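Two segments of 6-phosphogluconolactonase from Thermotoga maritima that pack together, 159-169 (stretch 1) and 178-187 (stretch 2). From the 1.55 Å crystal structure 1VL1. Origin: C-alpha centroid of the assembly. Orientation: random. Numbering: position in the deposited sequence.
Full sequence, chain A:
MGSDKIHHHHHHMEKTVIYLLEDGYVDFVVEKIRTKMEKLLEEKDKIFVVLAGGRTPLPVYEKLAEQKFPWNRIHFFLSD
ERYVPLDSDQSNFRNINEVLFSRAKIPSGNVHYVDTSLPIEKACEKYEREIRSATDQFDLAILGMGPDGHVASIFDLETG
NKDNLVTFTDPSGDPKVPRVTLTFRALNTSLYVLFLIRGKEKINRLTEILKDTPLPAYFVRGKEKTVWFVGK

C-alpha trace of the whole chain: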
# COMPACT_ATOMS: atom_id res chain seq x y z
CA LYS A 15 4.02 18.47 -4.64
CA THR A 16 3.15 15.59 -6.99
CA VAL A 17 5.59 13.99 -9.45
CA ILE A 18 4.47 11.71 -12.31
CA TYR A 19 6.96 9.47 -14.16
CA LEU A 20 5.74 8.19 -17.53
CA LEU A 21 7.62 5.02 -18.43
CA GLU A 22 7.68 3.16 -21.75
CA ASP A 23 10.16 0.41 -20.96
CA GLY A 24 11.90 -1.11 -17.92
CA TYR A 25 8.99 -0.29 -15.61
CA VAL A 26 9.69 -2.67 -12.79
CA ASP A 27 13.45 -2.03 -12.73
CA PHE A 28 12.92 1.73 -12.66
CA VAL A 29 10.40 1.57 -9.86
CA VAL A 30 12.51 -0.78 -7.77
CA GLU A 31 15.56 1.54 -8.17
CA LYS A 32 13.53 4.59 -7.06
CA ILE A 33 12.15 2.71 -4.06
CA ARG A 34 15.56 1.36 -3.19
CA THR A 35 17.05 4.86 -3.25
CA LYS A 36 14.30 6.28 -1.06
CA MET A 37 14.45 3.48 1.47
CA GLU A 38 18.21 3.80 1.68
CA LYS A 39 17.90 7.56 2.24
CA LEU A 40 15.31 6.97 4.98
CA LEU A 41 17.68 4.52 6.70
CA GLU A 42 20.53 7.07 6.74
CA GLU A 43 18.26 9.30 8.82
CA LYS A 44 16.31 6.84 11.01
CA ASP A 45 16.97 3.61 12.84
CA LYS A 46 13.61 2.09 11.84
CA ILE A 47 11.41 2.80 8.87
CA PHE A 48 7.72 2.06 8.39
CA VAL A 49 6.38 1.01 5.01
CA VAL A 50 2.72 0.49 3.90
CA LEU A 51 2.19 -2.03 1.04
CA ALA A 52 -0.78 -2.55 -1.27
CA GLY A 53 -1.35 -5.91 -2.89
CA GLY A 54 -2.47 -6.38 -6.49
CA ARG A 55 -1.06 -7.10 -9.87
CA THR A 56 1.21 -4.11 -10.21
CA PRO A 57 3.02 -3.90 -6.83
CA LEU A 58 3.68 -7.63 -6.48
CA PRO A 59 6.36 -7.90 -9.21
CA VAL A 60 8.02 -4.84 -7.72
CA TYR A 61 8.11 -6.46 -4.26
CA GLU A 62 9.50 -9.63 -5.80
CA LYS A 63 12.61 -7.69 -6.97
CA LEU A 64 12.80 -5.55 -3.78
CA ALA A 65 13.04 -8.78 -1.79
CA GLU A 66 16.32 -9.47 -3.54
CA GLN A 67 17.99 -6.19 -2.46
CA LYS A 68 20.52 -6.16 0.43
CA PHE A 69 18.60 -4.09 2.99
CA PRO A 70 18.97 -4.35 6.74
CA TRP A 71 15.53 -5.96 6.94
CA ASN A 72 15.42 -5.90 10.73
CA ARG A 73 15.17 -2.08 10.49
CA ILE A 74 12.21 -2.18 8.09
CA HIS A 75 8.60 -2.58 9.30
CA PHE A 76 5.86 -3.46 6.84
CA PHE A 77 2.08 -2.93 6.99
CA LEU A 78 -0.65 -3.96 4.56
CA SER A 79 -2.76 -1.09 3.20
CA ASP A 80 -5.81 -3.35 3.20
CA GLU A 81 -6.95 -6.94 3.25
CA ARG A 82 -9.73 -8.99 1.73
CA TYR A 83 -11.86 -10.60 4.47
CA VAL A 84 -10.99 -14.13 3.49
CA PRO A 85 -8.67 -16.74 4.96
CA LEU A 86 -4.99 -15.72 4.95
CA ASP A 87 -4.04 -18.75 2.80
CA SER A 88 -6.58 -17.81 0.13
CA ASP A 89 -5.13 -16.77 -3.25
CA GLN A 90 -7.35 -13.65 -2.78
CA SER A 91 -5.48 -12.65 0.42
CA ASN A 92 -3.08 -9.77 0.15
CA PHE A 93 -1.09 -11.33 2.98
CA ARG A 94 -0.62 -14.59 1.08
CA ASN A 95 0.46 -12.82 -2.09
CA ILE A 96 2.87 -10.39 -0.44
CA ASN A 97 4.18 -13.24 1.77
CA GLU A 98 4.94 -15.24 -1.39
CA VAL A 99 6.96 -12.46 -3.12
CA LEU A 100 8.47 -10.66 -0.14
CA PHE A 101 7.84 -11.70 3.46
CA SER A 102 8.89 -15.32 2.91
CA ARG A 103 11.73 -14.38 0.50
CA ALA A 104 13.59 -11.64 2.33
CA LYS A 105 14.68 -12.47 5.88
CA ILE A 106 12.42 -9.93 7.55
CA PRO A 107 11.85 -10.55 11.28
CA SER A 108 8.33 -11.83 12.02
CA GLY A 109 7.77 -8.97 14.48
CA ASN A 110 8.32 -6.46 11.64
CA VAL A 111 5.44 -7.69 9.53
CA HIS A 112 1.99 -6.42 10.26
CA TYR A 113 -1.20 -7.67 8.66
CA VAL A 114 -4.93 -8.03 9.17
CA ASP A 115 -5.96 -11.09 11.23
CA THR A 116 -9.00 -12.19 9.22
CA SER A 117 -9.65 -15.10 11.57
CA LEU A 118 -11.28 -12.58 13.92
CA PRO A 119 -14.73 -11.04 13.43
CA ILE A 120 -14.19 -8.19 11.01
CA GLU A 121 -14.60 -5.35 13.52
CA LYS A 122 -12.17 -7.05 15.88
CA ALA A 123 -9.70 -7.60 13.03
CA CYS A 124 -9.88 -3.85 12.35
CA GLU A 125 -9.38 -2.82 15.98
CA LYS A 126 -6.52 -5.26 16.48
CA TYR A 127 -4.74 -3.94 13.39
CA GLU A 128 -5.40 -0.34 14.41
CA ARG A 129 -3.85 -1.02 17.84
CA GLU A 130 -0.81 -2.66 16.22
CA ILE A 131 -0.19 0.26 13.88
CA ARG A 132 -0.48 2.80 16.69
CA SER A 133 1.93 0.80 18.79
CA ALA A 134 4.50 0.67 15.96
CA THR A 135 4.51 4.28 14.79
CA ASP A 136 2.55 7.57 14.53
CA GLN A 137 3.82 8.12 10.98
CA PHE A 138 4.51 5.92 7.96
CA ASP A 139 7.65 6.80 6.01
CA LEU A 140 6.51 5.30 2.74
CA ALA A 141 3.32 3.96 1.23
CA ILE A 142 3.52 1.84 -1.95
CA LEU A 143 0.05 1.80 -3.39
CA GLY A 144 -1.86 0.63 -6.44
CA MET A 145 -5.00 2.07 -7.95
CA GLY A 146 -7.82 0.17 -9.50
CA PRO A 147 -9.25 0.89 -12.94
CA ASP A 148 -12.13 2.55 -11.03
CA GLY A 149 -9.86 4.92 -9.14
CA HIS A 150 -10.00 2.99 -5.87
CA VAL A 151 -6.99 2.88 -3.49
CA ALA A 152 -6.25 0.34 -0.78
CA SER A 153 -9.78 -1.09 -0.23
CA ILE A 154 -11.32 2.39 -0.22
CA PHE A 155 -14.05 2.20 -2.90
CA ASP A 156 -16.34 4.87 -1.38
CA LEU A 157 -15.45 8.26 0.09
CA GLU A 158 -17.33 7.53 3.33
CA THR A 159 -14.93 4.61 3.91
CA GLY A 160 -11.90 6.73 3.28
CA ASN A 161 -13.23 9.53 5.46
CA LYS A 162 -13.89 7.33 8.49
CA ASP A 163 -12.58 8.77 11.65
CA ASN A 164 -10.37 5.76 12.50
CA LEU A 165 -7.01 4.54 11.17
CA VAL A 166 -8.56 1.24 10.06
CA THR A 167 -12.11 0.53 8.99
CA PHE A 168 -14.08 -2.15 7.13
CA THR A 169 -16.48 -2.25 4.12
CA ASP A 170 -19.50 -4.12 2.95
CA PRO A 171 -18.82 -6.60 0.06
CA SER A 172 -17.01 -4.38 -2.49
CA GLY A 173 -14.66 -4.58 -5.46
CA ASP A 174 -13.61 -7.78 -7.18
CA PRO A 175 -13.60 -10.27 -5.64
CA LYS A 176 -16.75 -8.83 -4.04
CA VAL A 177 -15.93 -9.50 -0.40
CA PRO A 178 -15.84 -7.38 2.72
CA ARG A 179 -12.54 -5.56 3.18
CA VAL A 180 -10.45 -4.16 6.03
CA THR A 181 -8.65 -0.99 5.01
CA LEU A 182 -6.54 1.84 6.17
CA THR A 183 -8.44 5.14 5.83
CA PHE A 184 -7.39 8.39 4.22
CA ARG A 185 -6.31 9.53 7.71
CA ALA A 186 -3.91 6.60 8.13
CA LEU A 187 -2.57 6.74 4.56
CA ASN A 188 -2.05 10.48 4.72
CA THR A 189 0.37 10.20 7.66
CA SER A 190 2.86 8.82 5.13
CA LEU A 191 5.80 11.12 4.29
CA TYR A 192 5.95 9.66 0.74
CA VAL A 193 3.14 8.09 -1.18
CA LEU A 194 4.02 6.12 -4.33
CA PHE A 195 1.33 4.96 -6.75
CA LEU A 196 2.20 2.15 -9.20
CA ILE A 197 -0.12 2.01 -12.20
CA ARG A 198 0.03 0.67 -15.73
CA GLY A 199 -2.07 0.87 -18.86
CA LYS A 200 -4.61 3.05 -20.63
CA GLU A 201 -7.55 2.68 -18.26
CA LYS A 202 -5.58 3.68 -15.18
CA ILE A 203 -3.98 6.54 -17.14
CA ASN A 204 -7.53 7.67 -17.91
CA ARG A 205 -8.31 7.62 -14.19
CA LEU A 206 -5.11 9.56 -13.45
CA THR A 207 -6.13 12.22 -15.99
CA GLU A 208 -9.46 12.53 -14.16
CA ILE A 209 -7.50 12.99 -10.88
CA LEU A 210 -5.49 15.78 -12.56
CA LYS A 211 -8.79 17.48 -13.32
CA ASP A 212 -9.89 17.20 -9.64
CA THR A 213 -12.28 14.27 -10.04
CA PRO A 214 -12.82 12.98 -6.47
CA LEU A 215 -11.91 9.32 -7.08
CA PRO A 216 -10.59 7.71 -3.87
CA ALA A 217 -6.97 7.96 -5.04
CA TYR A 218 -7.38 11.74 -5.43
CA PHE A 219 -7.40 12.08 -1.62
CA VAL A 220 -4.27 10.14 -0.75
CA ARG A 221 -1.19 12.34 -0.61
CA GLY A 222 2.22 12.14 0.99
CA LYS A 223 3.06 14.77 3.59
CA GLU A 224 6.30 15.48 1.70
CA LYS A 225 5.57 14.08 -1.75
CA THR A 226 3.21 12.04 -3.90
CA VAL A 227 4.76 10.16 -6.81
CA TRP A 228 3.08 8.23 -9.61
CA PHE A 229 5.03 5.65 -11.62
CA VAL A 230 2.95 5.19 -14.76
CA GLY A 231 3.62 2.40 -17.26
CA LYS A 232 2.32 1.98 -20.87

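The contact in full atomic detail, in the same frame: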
# COMPACT_ATOMS: atom_id res chain seq x y z
N THR A 159 -15.95 5.54 3.35
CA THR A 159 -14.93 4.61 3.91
C THR A 159 -13.62 5.34 4.15
O THR A 159 -12.98 5.21 5.19
CB THR A 159 -14.67 3.47 2.91
OG1 THR A 159 -15.83 2.69 2.74
CG2 THR A 159 -13.68 2.44 3.48
N GLY A 160 -13.17 6.07 3.15
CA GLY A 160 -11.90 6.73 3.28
C GLY A 160 -11.93 7.82 4.33
O GLY A 160 -10.91 8.08 4.96
N ASN A 161 -13.09 8.44 4.53
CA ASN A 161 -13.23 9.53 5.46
C ASN A 161 -13.48 9.12 6.91
O ASN A 161 -13.68 9.97 7.79
CB ASN A 161 -14.31 10.49 4.97
CG ASN A 161 -13.89 11.24 3.72
OD1 ASN A 161 -12.74 11.68 3.62
ND2 ASN A 161 -14.80 11.42 2.81
N LYS A 162 -13.54 7.82 7.16
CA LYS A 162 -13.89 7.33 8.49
C LYS A 162 -12.88 7.87 9.47
O LYS A 162 -11.67 7.91 9.21
CB LYS A 162 -13.85 5.78 8.56
CG LYS A 162 -15.03 5.10 7.90
CD LYS A 162 -16.23 5.10 8.83
CE LYS A 162 -17.52 4.67 8.13
N ASP A 163 -13.40 8.28 10.60
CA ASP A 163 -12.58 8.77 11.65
C ASP A 163 -11.97 7.64 12.52
O ASP A 163 -12.22 7.55 13.74
CB ASP A 163 -13.42 9.69 12.49
CG ASP A 163 -12.60 10.43 13.45
OD1 ASP A 163 -11.38 10.56 13.15
OD2 ASP A 163 -13.08 10.87 14.50
N ASN A 164 -11.12 6.85 11.90
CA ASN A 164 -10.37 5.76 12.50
C ASN A 164 -9.12 5.65 11.62
O ASN A 164 -9.11 6.19 10.52
CB ASN A 164 -11.11 4.43 12.38
CG ASN A 164 -12.42 4.41 13.05
OD1 ASN A 164 -13.48 4.52 12.39
ND2 ASN A 164 -12.39 4.28 14.38
N LEU A 165 -8.10 4.92 12.05
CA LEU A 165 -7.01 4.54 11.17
C LEU A 165 -7.36 3.34 10.27
O LEU A 165 -6.91 3.22 9.14
CB LEU A 165 -5.74 4.24 11.98
CG LEU A 165 -5.18 5.40 12.79
CD1 LEU A 165 -4.00 5.03 13.64
CD2 LEU A 165 -4.80 6.62 11.91
N VAL A 166 -8.23 2.46 10.76
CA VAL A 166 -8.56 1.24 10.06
C VAL A 166 -10.06 1.09 10.14
O VAL A 166 -10.65 1.31 11.23
CB VAL A 166 -7.91 0.02 10.72
CG1 VAL A 166 -8.14 -1.21 9.85
CG2 VAL A 166 -6.41 0.25 10.90
N THR A 167 -10.69 0.80 9.01
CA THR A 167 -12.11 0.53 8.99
C THR A 167 -12.43 -0.70 8.15
O THR A 167 -11.53 -1.36 7.64
CB THR A 167 -12.89 1.77 8.51
OG1 THR A 167 -14.30 1.55 8.75
CG2 THR A 167 -12.74 1.98 7.04
N PHE A 168 -13.70 -1.01 7.97
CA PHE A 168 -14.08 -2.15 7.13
C PHE A 168 -15.26 -1.78 6.20
O PHE A 168 -15.93 -0.76 6.44
CB PHE A 168 -14.36 -3.40 7.97
CG PHE A 168 -15.58 -3.32 8.85
CD1 PHE A 168 -16.81 -3.72 8.37
CD2 PHE A 168 -15.47 -2.89 10.17
CE1 PHE A 168 -17.95 -3.66 9.21
CE2 PHE A 168 -16.57 -2.85 11.01
CZ PHE A 168 -17.81 -3.23 10.52
N THR A 169 -15.49 -2.58 5.16
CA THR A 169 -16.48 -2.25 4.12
C THR A 169 -17.51 -3.36 4.07
O THR A 169 -17.29 -4.45 4.57
CB THR A 169 -15.80 -2.09 2.71
OG1 THR A 169 -15.33 -3.38 2.26
CG2 THR A 169 -14.55 -1.19 2.74
N PRO A 178 -16.11 -8.43 1.78
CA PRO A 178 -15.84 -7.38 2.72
C PRO A 178 -14.34 -7.17 2.82
O PRO A 178 -13.56 -8.09 2.56
CB PRO A 178 -16.41 -7.90 4.02
CG PRO A 178 -17.36 -8.88 3.65
CD PRO A 178 -16.82 -9.56 2.40
N ARG A 179 -13.95 -5.95 3.11
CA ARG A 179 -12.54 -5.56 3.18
C ARG A 179 -12.25 -4.82 4.49
O ARG A 179 -13.13 -4.12 5.06
CB ARG A 179 -12.09 -4.62 2.04
CG ARG A 179 -12.64 -4.82 0.65
CD ARG A 179 -12.19 -6.06 0.09
NE ARG A 179 -12.49 -6.27 -1.35
CZ ARG A 179 -11.67 -5.98 -2.35
NH1 ARG A 179 -10.55 -5.27 -2.16
NH2 ARG A 179 -11.98 -6.38 -3.57
N VAL A 180 -11.00 -4.95 4.95
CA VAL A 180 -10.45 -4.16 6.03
C VAL A 180 -9.44 -3.22 5.38
O VAL A 180 -8.65 -3.66 4.55
CB VAL A 180 -9.78 -5.06 7.06
CG1 VAL A 180 -8.96 -4.22 8.06
CG2 VAL A 180 -10.82 -5.94 7.69
N THR A 181 -9.53 -1.93 5.67
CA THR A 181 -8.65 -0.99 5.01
C THR A 181 -8.17 0.11 5.89
O THR A 181 -8.88 0.58 6.78
CB THR A 181 -9.38 -0.39 3.75
OG1 THR A 181 -8.46 0.39 2.95
CG2 THR A 181 -10.49 0.50 4.15
N LEU A 182 -6.92 0.56 5.65
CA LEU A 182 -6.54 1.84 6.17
C LEU A 182 -7.40 2.88 5.52
O LEU A 182 -7.88 2.70 4.40
CB LEU A 182 -5.10 2.16 5.80
CG LEU A 182 -4.03 1.32 6.45
CD1 LEU A 182 -2.58 1.86 6.16
CD2 LEU A 182 -4.17 1.14 7.85
N THR A 183 -7.61 3.98 6.27
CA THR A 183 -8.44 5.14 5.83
C THR A 183 -7.57 6.21 5.22
O THR A 183 -6.32 6.14 5.23
CB THR A 183 -9.13 5.74 7.06
OG1 THR A 183 -8.13 6.12 8.00
CG2 THR A 183 -10.04 4.75 7.77
N PHE A 184 -8.18 7.23 4.63
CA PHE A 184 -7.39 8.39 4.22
C PHE A 184 -6.51 8.95 5.35
O PHE A 184 -5.33 9.28 5.13
CB PHE A 184 -8.31 9.49 3.71
CG PHE A 184 -9.10 9.15 2.48
CD1 PHE A 184 -8.60 8.31 1.47
CD2 PHE A 184 -10.33 9.77 2.26
CE1 PHE A 184 -9.32 8.05 0.32
CE2 PHE A 184 -11.07 9.51 1.08
CZ PHE A 184 -10.55 8.63 0.10
N ARG A 185 -7.07 9.06 6.55
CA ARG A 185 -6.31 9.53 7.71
C ARG A 185 -5.00 8.79 7.92
O ARG A 185 -3.94 9.43 8.06
CB ARG A 185 -7.20 9.43 8.95
CG ARG A 185 -6.56 9.78 10.21
CD ARG A 185 -7.62 9.85 11.30
NE ARG A 185 -7.02 9.78 12.62
CZ ARG A 185 -7.61 9.25 13.69
NH1 ARG A 185 -8.85 8.73 13.62
NH2 ARG A 185 -6.95 9.23 14.85
N ALA A 186 -5.07 7.46 7.88
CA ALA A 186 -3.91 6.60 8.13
C ALA A 186 -2.91 6.76 6.97
O ALA A 186 -1.71 6.99 7.17
CB ALA A 186 -4.34 5.15 8.30
N LEU A 187 -3.44 6.69 5.76
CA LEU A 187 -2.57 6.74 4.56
C LEU A 187 -1.85 8.08 4.48
O LEU A 187 -0.68 8.16 4.09
CB LEU A 187 -3.37 6.43 3.27
CG LEU A 187 -3.83 4.96 3.13
CD1 LEU A 187 -4.68 4.83 1.92
CD2 LEU A 187 -2.61 4.08 2.98
O HOH W 1 -10.06 9.10 7.26

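The two stretches meet as a pair of antiparallel strands, and the contact continues past them into the start of a helix. Val166 to Phe168 runs against Arg179 to Leu182. Thr167 and Thr181 form the hydrogen-bonded pair. Thr167 N donates to Thr181 O at 2.9 Å, and Thr181 N donates to Thr167 O at 2.9 Å. Both bonds are nearly straight, so each residue has its backbone donor and acceptor satisfied by the other.

The ladder continues on both sides of this pair. Thr169 N donates to Arg179 O at 2.8 Å. The return bond is not to a carbonyl: Arg179 N donates to Thr169 OG1 at 3.0 Å, a weak bond with an angle of 135°. At the other end, Thr183 N donates to Leu165 O at 3.1 Å. The carbonyls also receive CA-H contacts. Phe168 CA lies 3.0 Å from Arg179 O, and Leu182 CA lies 3.3 Å from Leu165 O.

Side chains alternate across the sheet. Val166, Phe168, Val180 and Leu182 point to one face. There Val166 CG1 packs on Val180 CG1 at 3.6 Å, and Val166 CG2 on Leu182 CD2 at 3.9 Å. Thr167 and Thr181 point to the other face. Thr181 OG1 turns back to its own stretch and donates to Leu182 O at 2.8 Å.

Thr183 is the N-cap of the helix that follows. Its hydroxyl has two roles. Thr183 OG1 donates to Asn164 O at 2.7 Å and accepts a weak capping bond from Ala186 N at 3.3 Å. The cap is thereby tied to the loop of the first stretch.

The next two helix amides are also satisfied. Phe184 N donates to Gly160 O at 2.9 Å. Arg185 N is 4.3 Å from Gly160 O, too far for a direct bond, and water 1 fills the gap. The water O accepts from Arg185 N at 3.1 Å and donates to Gly160 O at 2.7 Å and to Lys162 O at 2.8 Å. Gly160 O therefore accepts twice.

Gly160 also lies over the face of the Phe184 ring, with its CA 3.6 Å from the ring centroid. A CB here would sit 2.4 Å from Phe184 CE2, a clash, so the close approach depends on the absence of a side chain.

At the exposed edge, Asp163 OD1 forms a salt bridge with Arg185 NH1 at 3.2 Å. Asn164 N is 3.4 Å from Arg185 NH1, but both are donors and no bond forms. Leu165 CD2 covers one face of the guanidinium.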